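Local structure of VESB protease (Vibrio cholerae, 4LK4) at residues R10-E21 / I154-L162; S44-L52 / S114-G122. The protein is a secreted trypsin-like serine protease of the peptidase S1 family that probably cleaves internal peptide bonds of its substrates. The protein carries 1 engineered substitution. All blocks are in the same frame, centred on the assembly; numbering follows the deposited sequence.

Contact 1. Residues R10-E21 / I154-L162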
loop_
_atom_site.group_PDB
_atom_site.type_symbol
_atom_site.label_atom_id
_atom_site.label_comp_id
_atom_site.label_asym_id
_atom_site.label_seq_id
_atom_site.Cartn_x
_atom_site.Cartn_y
_atom_site.Cartn_z
ATOM N N ARG A 10 -29.154 -6.123 -4.973
ATOM C CA ARG A 10 -27.989 -6.814 -5.595
ATOM C C ARG A 10 -27.556 -6.049 -6.852
ATOM O O ARG A 10 -28.241 -6.044 -7.869
ATOM C CB ARG A 10 -28.366 -8.261 -5.922
ATOM C CG ARG A 10 -27.221 -9.271 -5.904
ATOM C CD ARG A 10 -27.679 -10.591 -5.267
ATOM N NE ARG A 10 -26.967 -11.806 -5.695
ATOM C CZ ARG A 10 -25.680 -12.090 -5.441
ATOM N NH1 ARG A 10 -24.876 -11.227 -4.797
ATOM N NH2 ARG A 10 -25.187 -13.253 -5.873
ATOM N N ILE A 11 -26.415 -5.383 -6.763
ATOM C CA ILE A 11 -25.929 -4.532 -7.840
ATOM C C ILE A 11 -25.162 -5.415 -8.811
ATOM O O ILE A 11 -23.974 -5.602 -8.693
ATOM C CB ILE A 11 -25.020 -3.409 -7.299
ATOM C CG1 ILE A 11 -25.716 -2.654 -6.144
ATOM C CG2 ILE A 11 -24.677 -2.454 -8.429
ATOM C CD1 ILE A 11 -24.823 -2.341 -4.961
ATOM N N ILE A 12 -25.877 -5.962 -9.770
ATOM C CA ILE A 12 -25.379 -7.040 -10.615
ATOM C C ILE A 12 -24.449 -6.468 -11.683
ATOM O O ILE A 12 -23.372 -6.997 -11.943
ATOM C CB ILE A 12 -26.601 -7.807 -11.188
ATOM C CG1 ILE A 12 -27.101 -8.796 -10.128
ATOM C CG2 ILE A 12 -26.283 -8.530 -12.485
ATOM C CD1 ILE A 12 -28.612 -8.860 -9.972
ATOM N N ASN A 13 -24.870 -5.369 -12.284
ATOM C CA ASN A 13 -24.036 -4.614 -13.210
ATOM C C ASN A 13 -23.515 -3.418 -12.451
ATOM O O ASN A 13 -24.124 -2.948 -11.473
ATOM C CB ASN A 13 -24.842 -4.131 -14.426
ATOM C CG ASN A 13 -25.507 -5.267 -15.184
ATOM O OD1 ASN A 13 -26.702 -5.516 -15.052
ATOM N ND2 ASN A 13 -24.721 -5.973 -15.971
ATOM N N GLY A 14 -22.391 -2.907 -12.894
ATOM C CA GLY A 14 -21.814 -1.734 -12.250
ATOM C C GLY A 14 -22.773 -0.594 -12.436
ATOM O O GLY A 14 -23.534 -0.578 -13.399
ATOM N N SER A 15 -22.690 0.376 -11.531
ATOM C CA SER A 15 -23.653 1.447 -11.472
ATOM C C SER A 15 -23.044 2.637 -10.733
ATOM O O SER A 15 -22.230 2.457 -9.840
ATOM C CB SER A 15 -24.908 0.923 -10.747
ATOM O OG SER A 15 -25.716 1.983 -10.257
ATOM N N ASN A 16 -23.464 3.845 -11.101
ATOM C CA ASN A 16 -23.014 5.032 -10.415
ATOM C C ASN A 16 -23.257 4.851 -8.906
ATOM O O ASN A 16 -24.337 4.516 -8.493
ATOM C CB ASN A 16 -23.785 6.270 -10.904
ATOM C CG ASN A 16 -23.336 6.789 -12.279
ATOM O OD1 ASN A 16 -22.363 6.334 -12.898
ATOM N ND2 ASN A 16 -24.069 7.786 -12.753
ATOM N N ALA A 17 -22.243 5.022 -8.080
ATOM C CA ALA A 17 -22.431 4.827 -6.646
ATOM C C ALA A 17 -23.256 5.961 -6.012
ATOM O O ALA A 17 -23.410 7.027 -6.598
ATOM C CB ALA A 17 -21.085 4.707 -5.959
ATOM N N ASN A 18 -23.777 5.702 -4.814
ATOM C CA ASN A 18 -24.320 6.741 -3.946
ATOM C C ASN A 18 -23.190 7.228 -3.032
ATOM O O ASN A 18 -22.657 6.441 -2.259
ATOM C CB ASN A 18 -25.461 6.156 -3.117
ATOM C CG ASN A 18 -25.960 7.112 -2.052
ATOM O OD1 ASN A 18 -25.533 8.276 -1.967
ATOM N ND2 ASN A 18 -26.882 6.627 -1.226
ATOM N N SER A 19 -22.834 8.511 -3.119
ATOM C CA SER A 19 -21.561 9.023 -2.545
ATOM C C SER A 19 -21.491 9.048 -1.032
ATOM O O SER A 19 -20.396 8.991 -0.448
ATOM C CB SER A 19 -21.266 10.449 -3.024
ATOM O OG SER A 19 -22.106 11.381 -2.363
ATOM N N ALA A 20 -22.657 9.186 -0.420
ATOM C CA ALA A 20 -22.779 9.163 1.003
ATOM C C ALA A 20 -22.444 7.781 1.547
ATOM O O ALA A 20 -22.152 7.664 2.741
ATOM C CB ALA A 20 -24.188 9.562 1.408
ATOM N N GLU A 21 -22.481 6.745 0.701
ATOM C CA GLU A 21 -22.127 5.386 1.136
ATOM C C GLU A 21 -20.629 5.125 1.025
ATOM O O GLU A 21 -20.125 4.094 1.491
ATOM C CB GLU A 21 -22.917 4.315 0.355
ATOM C CG GLU A 21 -24.388 4.168 0.793
ATOM C CD GLU A 21 -25.286 3.443 -0.221
ATOM O OE1 GLU A 21 -24.878 2.406 -0.790
ATOM O OE2 GLU A 21 -26.422 3.907 -0.449
ATOM N N ILE A 154 -17.478 9.376 -12.661
ATOM C CA ILE A 154 -18.353 9.093 -11.522
ATOM C C ILE A 154 -17.973 7.746 -10.877
ATOM O O ILE A 154 -17.806 6.711 -11.554
ATOM C CB ILE A 154 -19.827 9.035 -11.989
ATOM C CG1 ILE A 154 -20.198 10.292 -12.780
ATOM C CG2 ILE A 154 -20.816 8.808 -10.837
ATOM C CD1 ILE A 154 -20.557 11.490 -11.942
ATOM N N LEU A 155 -17.870 7.765 -9.560
ATOM C CA LEU A 155 -17.580 6.559 -8.804
ATOM C C LEU A 155 -18.638 5.488 -9.063
ATOM O O LEU A 155 -19.822 5.736 -8.947
ATOM C CB LEU A 155 -17.492 6.907 -7.314
ATOM C CG LEU A 155 -17.217 5.770 -6.339
ATOM C CD1 LEU A 155 -15.830 5.182 -6.572
ATOM C CD2 LEU A 155 -17.375 6.262 -4.915
ATOM N N GLN A 156 -18.188 4.314 -9.472
ATOM C CA GLN A 156 -19.050 3.165 -9.661
ATOM C C GLN A 156 -18.928 2.140 -8.518
ATOM O O GLN A 156 -17.918 2.075 -7.807
ATOM C CB GLN A 156 -18.667 2.427 -10.919
ATOM C CG GLN A 156 -18.558 3.248 -12.188
ATOM C CD GLN A 156 -19.912 3.658 -12.638
ATOM O OE1 GLN A 156 -20.753 2.822 -12.988
ATOM N NE2 GLN A 156 -20.181 4.935 -12.524
ATOM N N GLU A 157 -19.956 1.312 -8.375
ATOM C CA GLU A 157 -19.907 0.172 -7.488
ATOM C C GLU A 157 -20.507 -1.041 -8.184
ATOM O O GLU A 157 -21.207 -0.899 -9.167
ATOM C CB GLU A 157 -20.597 0.468 -6.151
ATOM C CG GLU A 157 -21.989 1.079 -6.242
ATOM C CD GLU A 157 -22.706 1.165 -4.900
ATOM O OE1 GLU A 157 -22.225 0.530 -3.943
ATOM O OE2 GLU A 157 -23.748 1.850 -4.778
ATOM N N VAL A 158 -20.188 -2.233 -7.706
ATOM C CA VAL A 158 -20.790 -3.456 -8.213
ATOM C C VAL A 158 -20.665 -4.573 -7.179
ATOM O O VAL A 158 -19.718 -4.610 -6.377
ATOM C CB VAL A 158 -20.134 -3.881 -9.537
ATOM C CG1 VAL A 158 -18.669 -4.222 -9.334
ATOM C CG2 VAL A 158 -20.889 -5.036 -10.200
ATOM N N ASP A 159 -21.613 -5.483 -7.180
ATOM C CA ASP A 159 -21.525 -6.618 -6.288
ATOM C C ASP A 159 -20.823 -7.781 -6.961
ATOM O O ASP A 159 -20.924 -7.976 -8.163
ATOM C CB ASP A 159 -22.895 -7.013 -5.768
ATOM C CG ASP A 159 -23.368 -6.105 -4.623
ATOM O OD1 ASP A 159 -22.524 -5.394 -4.010
ATOM O OD2 ASP A 159 -24.577 -6.126 -4.306
ATOM N N VAL A 160 -20.082 -8.520 -6.146
ATOM C CA VAL A 160 -19.374 -9.698 -6.568
ATOM C C VAL A 160 -19.511 -10.708 -5.456
ATOM O O VAL A 160 -19.699 -10.336 -4.308
ATOM C CB VAL A 160 -17.877 -9.390 -6.800
ATOM C CG1 VAL A 160 -17.709 -8.397 -7.925
ATOM C CG2 VAL A 160 -17.225 -8.836 -5.554
ATOM N N ASP A 161 -19.392 -11.982 -5.797
ATOM C CA ASP A 161 -19.439 -13.084 -4.803
ATOM C C ASP A 161 -18.061 -13.667 -4.485
ATOM O O ASP A 161 -17.263 -13.921 -5.392
ATOM C CB ASP A 161 -20.307 -14.224 -5.329
ATOM C CG ASP A 161 -21.788 -13.925 -5.252
ATOM O OD1 ASP A 161 -22.178 -12.847 -4.741
ATOM O OD2 ASP A 161 -22.577 -14.790 -5.706
ATOM N N LEU A 162 -17.801 -13.938 -3.210
ATOM C CA LEU A 162 -16.568 -14.629 -2.807
ATOM C C LEU A 162 -16.520 -16.020 -3.440
ATOM O O LEU A 162 -17.510 -16.703 -3.447
ATOM C CB LEU A 162 -16.484 -14.729 -1.288
ATOM C CG LEU A 162 -15.173 -15.201 -0.642
ATOM C CD1 LEU A 162 -13.935 -14.421 -1.088
ATOM C CD2 LEU A 162 -15.329 -15.145 0.875
HETATM O O HOH W 1 -21.298 -8.577 -10.716
HETATM O O HOH W 2 -23.174 -0.259 -1.773
HETATM O O HOH W 3 -26.020 1.051 -3.478
#
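Arg10 grips Asp161 end-on. Arg10 NH1 lies 3.1 Å from Asp161 OD1, and Arg10 NH2 lies 3.0 Å from Asp161 OD2. Both oxygens use their syn lone pairs, and the two flat groups are nearly coplanar (13°). This paired salt bridge fixes the rotation of the guanidinium. Ile11 is tied twice to Asp159. Ile11 O takes Asp159 N at 2.8 Å, while Ile11 N meets Asp159 OD2 from above the carboxylate plane at 3.2 Å. Ile11 CD1 also touches that carboxylate. Further along, Ser15 and Glu157 form an antiparallel hydrogen-bonded pair, and Ala17 N reaches Leu155 O at 2.7 Å. This is a chymotrypsin-type fold, with the N-terminal segment lying along strand 156-162 of the second barrel. Arg10 is still joined to Ile11 at the usual activation site, consistent with an uncleaved zymogen. Gln156 NE2 gives a 2.6 Å bond to a lone pair of Asn16 OD1, with the amide planes steeply crossed (81°). A bend at chi2 (-72°) turns the Gln156 amide back, so that the same nitrogen also binds Ile154 O. Two waters bridge the carboxylates of Glu21 and Glu157, one weakly to Glu21. Behind the first shell, Thr136 and Lys206 position the Asp159 carboxylate.

Contact 2. Residues S44-L52 / S114-G122; sequences SFLGGRYVL and SLPAITLAG
Ser44 packs against Ile118, with its OG 3.7 Å from Ile118 CG2. The Ser44 hydroxyl has its polar partner in Gln211. Next, Phe45 makes the one hydrogen bond between the segments. Ile118 N points straight at Phe45 O from 3.0 Å, almost head-on to the carbonyl (179°). The Phe45 side chain stands with CG opposite its own backbone N (chi1 179°), which carries the ring to the carbonyls of Leu115 and Pro116. They meet its edge near the ring plane, with Phe45 CE2 3.2 Å from Leu115 O. Gly47 N sits over the centre of one ring face. Strands 39-46 and 50-53 are neighbours in the six-stranded first barrel of a chymotrypsin-like protease. Residues 114-122 belong to the irregular linker that leads from this barrel to the second one. Leu46 brings its CD2 branch across Leu120, 3.7 Å from Leu120 CD1, and the two side chains cross at about a right angle. Ile241 of helix 238-243 adjoins both. The CB of Ala117 rests 3.5 Å from Leu46 O. From Gly47 to Tyr50 the chain reverses in a type II' beta turn. On the returning strand, Leu52 CD2 touches Leu120 CD2 at 3.9 Å.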
loop_
_atom_site.group_PDB
_atom_site.type_symbol
_atom_site.label_atom_id
_atom_site.label_comp_id
_atom_site.label_asym_id
_atom_site.label_seq_id
_atom_site.Cartn_x
_atom_site.Cartn_y
_atom_site.Cartn_z
ATOM N N SER A 44 -8.387 3.597 -0.268
ATOM C CA SER A 44 -9.275 3.816 0.856
ATOM C C SER A 44 -8.534 4.617 1.920
ATOM O O SER A 44 -7.310 4.509 2.036
ATOM C CB SER A 44 -9.801 2.479 1.403
ATOM O OG SER A 44 -8.851 1.773 2.173
ATOM N N PHE A 45 -9.247 5.458 2.661
ATOM C CA PHE A 45 -8.620 6.335 3.647
ATOM C C PHE A 45 -8.631 5.653 5.008
ATOM O O PHE A 45 -9.703 5.275 5.466
ATOM C CB PHE A 45 -9.364 7.673 3.706
ATOM C CG PHE A 45 -8.791 8.643 4.722
ATOM C CD1 PHE A 45 -7.450 8.928 4.738
ATOM C CD2 PHE A 45 -9.619 9.282 5.661
ATOM C CE1 PHE A 45 -6.933 9.815 5.670
ATOM C CE2 PHE A 45 -9.102 10.166 6.593
ATOM C CZ PHE A 45 -7.757 10.425 6.600
ATOM N N LEU A 46 -7.468 5.469 5.642
ATOM C CA LEU A 46 -7.419 4.728 6.928
ATOM C C LEU A 46 -7.503 5.626 8.153
ATOM O O LEU A 46 -7.657 5.146 9.272
ATOM C CB LEU A 46 -6.166 3.879 7.042
ATOM C CG LEU A 46 -5.953 2.869 5.929
ATOM C CD1 LEU A 46 -4.544 2.325 5.969
ATOM C CD2 LEU A 46 -6.934 1.730 6.043
ATOM N N GLY A 47 -7.416 6.936 7.944
ATOM C CA GLY A 47 -7.412 7.895 9.051
ATOM C C GLY A 47 -6.058 8.591 9.113
ATOM O O GLY A 47 -5.025 8.055 8.641
ATOM N N GLY A 48 -6.068 9.798 9.673
ATOM C CA GLY A 48 -4.845 10.567 9.846
ATOM C C GLY A 48 -4.317 10.915 8.498
ATOM O O GLY A 48 -4.983 11.564 7.748
ATOM N N ARG A 49 -3.129 10.449 8.176
ATOM C CA ARG A 49 -2.530 10.767 6.897
ATOM C C ARG A 49 -2.272 9.521 6.040
ATOM O O ARG A 49 -1.409 9.546 5.179
ATOM C CB ARG A 49 -1.242 11.589 7.106
ATOM C CG ARG A 49 -0.131 10.891 7.898
ATOM C CD ARG A 49 1.200 11.607 7.793
ATOM N NE ARG A 49 1.304 12.694 8.771
ATOM C CZ ARG A 49 1.446 13.992 8.493
ATOM N NH1 ARG A 49 1.511 14.436 7.243
ATOM N NH2 ARG A 49 1.508 14.860 9.489
ATOM N N TYR A 50 -3.062 8.460 6.214
ATOM C CA TYR A 50 -2.773 7.220 5.514
ATOM C C TYR A 50 -3.882 6.713 4.623
ATOM O O TYR A 50 -5.056 6.708 4.989
ATOM C CB TYR A 50 -2.426 6.139 6.507
ATOM C CG TYR A 50 -1.254 6.489 7.382
ATOM C CD1 TYR A 50 0.033 6.453 6.873
ATOM C CD2 TYR A 50 -1.430 6.850 8.726
ATOM C CE1 TYR A 50 1.126 6.769 7.664
ATOM C CE2 TYR A 50 -0.332 7.166 9.537
ATOM C CZ TYR A 50 0.941 7.119 8.993
ATOM O OH TYR A 50 2.042 7.426 9.742
ATOM N N VAL A 51 -3.463 6.247 3.453
ATOM C CA VAL A 51 -4.321 5.662 2.452
ATOM C C VAL A 51 -3.828 4.256 2.110
ATOM O O VAL A 51 -2.627 4.018 1.998
ATOM C CB VAL A 51 -4.240 6.515 1.198
ATOM C CG1 VAL A 51 -4.871 5.809 0.019
ATOM C CG2 VAL A 51 -4.891 7.862 1.455
ATOM N N LEU A 52 -4.762 3.333 1.944
ATOM C CA LEU A 52 -4.471 1.940 1.620
ATOM C C LEU A 52 -4.764 1.742 0.157
ATOM O O LEU A 52 -5.799 2.220 -0.353
ATOM C CB LEU A 52 -5.389 1.027 2.414
ATOM C CG LEU A 52 -5.277 -0.470 2.148
ATOM C CD1 LEU A 52 -3.866 -0.981 2.387
ATOM C CD2 LEU A 52 -6.278 -1.247 3.002
ATOM N N SER A 114 -9.410 14.771 8.326
ATOM C CA SER A 114 -10.337 14.384 9.373
ATOM C C SER A 114 -11.617 13.782 8.783
ATOM O O SER A 114 -12.544 13.489 9.514
ATOM C CB SER A 114 -10.622 15.569 10.304
ATOM O OG SER A 114 -11.372 16.577 9.646
ATOM N N LEU A 115 -11.651 13.559 7.467
ATOM C CA LEU A 115 -12.781 12.864 6.830
ATOM C C LEU A 115 -12.913 11.445 7.369
ATOM O O LEU A 115 -11.965 10.922 7.927
ATOM C CB LEU A 115 -12.602 12.825 5.313
ATOM C CG LEU A 115 -12.693 14.195 4.631
ATOM C CD1 LEU A 115 -12.493 14.014 3.138
ATOM C CD2 LEU A 115 -14.039 14.865 4.889
ATOM N N PRO A 116 -14.094 10.820 7.226
ATOM C CA PRO A 116 -14.250 9.512 7.844
ATOM C C PRO A 116 -13.332 8.472 7.240
ATOM O O PRO A 116 -13.022 8.517 6.046
ATOM C CB PRO A 116 -15.703 9.148 7.569
ATOM C CG PRO A 116 -16.381 10.431 7.221
ATOM C CD PRO A 116 -15.327 11.268 6.566
ATOM N N ALA A 117 -12.907 7.541 8.085
ATOM C CA ALA A 117 -12.014 6.473 7.685
ATOM C C ALA A 117 -12.806 5.183 7.484
ATOM O O ALA A 117 -13.850 4.964 8.085
ATOM C CB ALA A 117 -10.935 6.272 8.737
ATOM N N ILE A 118 -12.300 4.331 6.610
ATOM C CA ILE A 118 -12.886 3.031 6.415
ATOM C C ILE A 118 -12.531 2.134 7.596
ATOM O O ILE A 118 -11.575 2.378 8.299
ATOM C CB ILE A 118 -12.385 2.416 5.104
ATOM C CG1 ILE A 118 -13.370 1.333 4.639
ATOM C CG2 ILE A 118 -10.931 1.922 5.225
ATOM C CD1 ILE A 118 -13.252 1.058 3.150
ATOM N N THR A 119 -13.327 1.113 7.818
ATOM C CA THR A 119 -13.058 0.137 8.833
ATOM C C THR A 119 -12.556 -1.075 8.096
ATOM O O THR A 119 -13.186 -1.550 7.144
ATOM C CB THR A 119 -14.331 -0.166 9.650
ATOM O OG1 THR A 119 -14.754 1.035 10.311
ATOM C CG2 THR A 119 -14.067 -1.251 10.706
ATOM N N LEU A 120 -11.390 -1.545 8.512
ATOM C CA LEU A 120 -10.752 -2.674 7.872
ATOM C C LEU A 120 -11.264 -3.939 8.492
ATOM O O LEU A 120 -11.644 -3.948 9.651
ATOM C CB LEU A 120 -9.241 -2.591 8.054
ATOM C CG LEU A 120 -8.500 -1.473 7.328
ATOM C CD1 LEU A 120 -7.001 -1.664 7.486
ATOM C CD2 LEU A 120 -8.848 -1.447 5.865
ATOM N N ALA A 121 -11.288 -5.017 7.722
ATOM C CA ALA A 121 -11.709 -6.307 8.263
ATOM C C ALA A 121 -10.689 -6.826 9.308
ATOM O O ALA A 121 -9.490 -6.569 9.206
ATOM C CB ALA A 121 -11.870 -7.308 7.140
ATOM N N GLY A 122 -11.197 -7.563 10.296
ATOM C CA GLY A 122 -10.395 -8.111 11.374
ATOM C C GLY A 122 -9.488 -9.202 10.862
ATOM O O GLY A 122 -9.769 -9.841 9.856
#

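How the contacts relate
Both contacts lie in the trypsin-like part, with centres about 20 Å apart. They share no strand. Contact 1 lies on the second barrel and is more peripheral: its centre is about 23 Å from the centre of the chain, against about 12 Å for the centre of contact 2. Contact 2 lies on the first barrel. Each fastens a largely irregular segment to a barrel: the N-terminal segment in contact 1, the interbarrel linker in contact 2. Both are partly buried. Contact 1 is the larger and more polar, with a salt bridge, backbone pairing and waters. Contact 2 combines one backbone hydrogen bond with an aromatic ring edge against carbonyls and leucine and isoleucine packing.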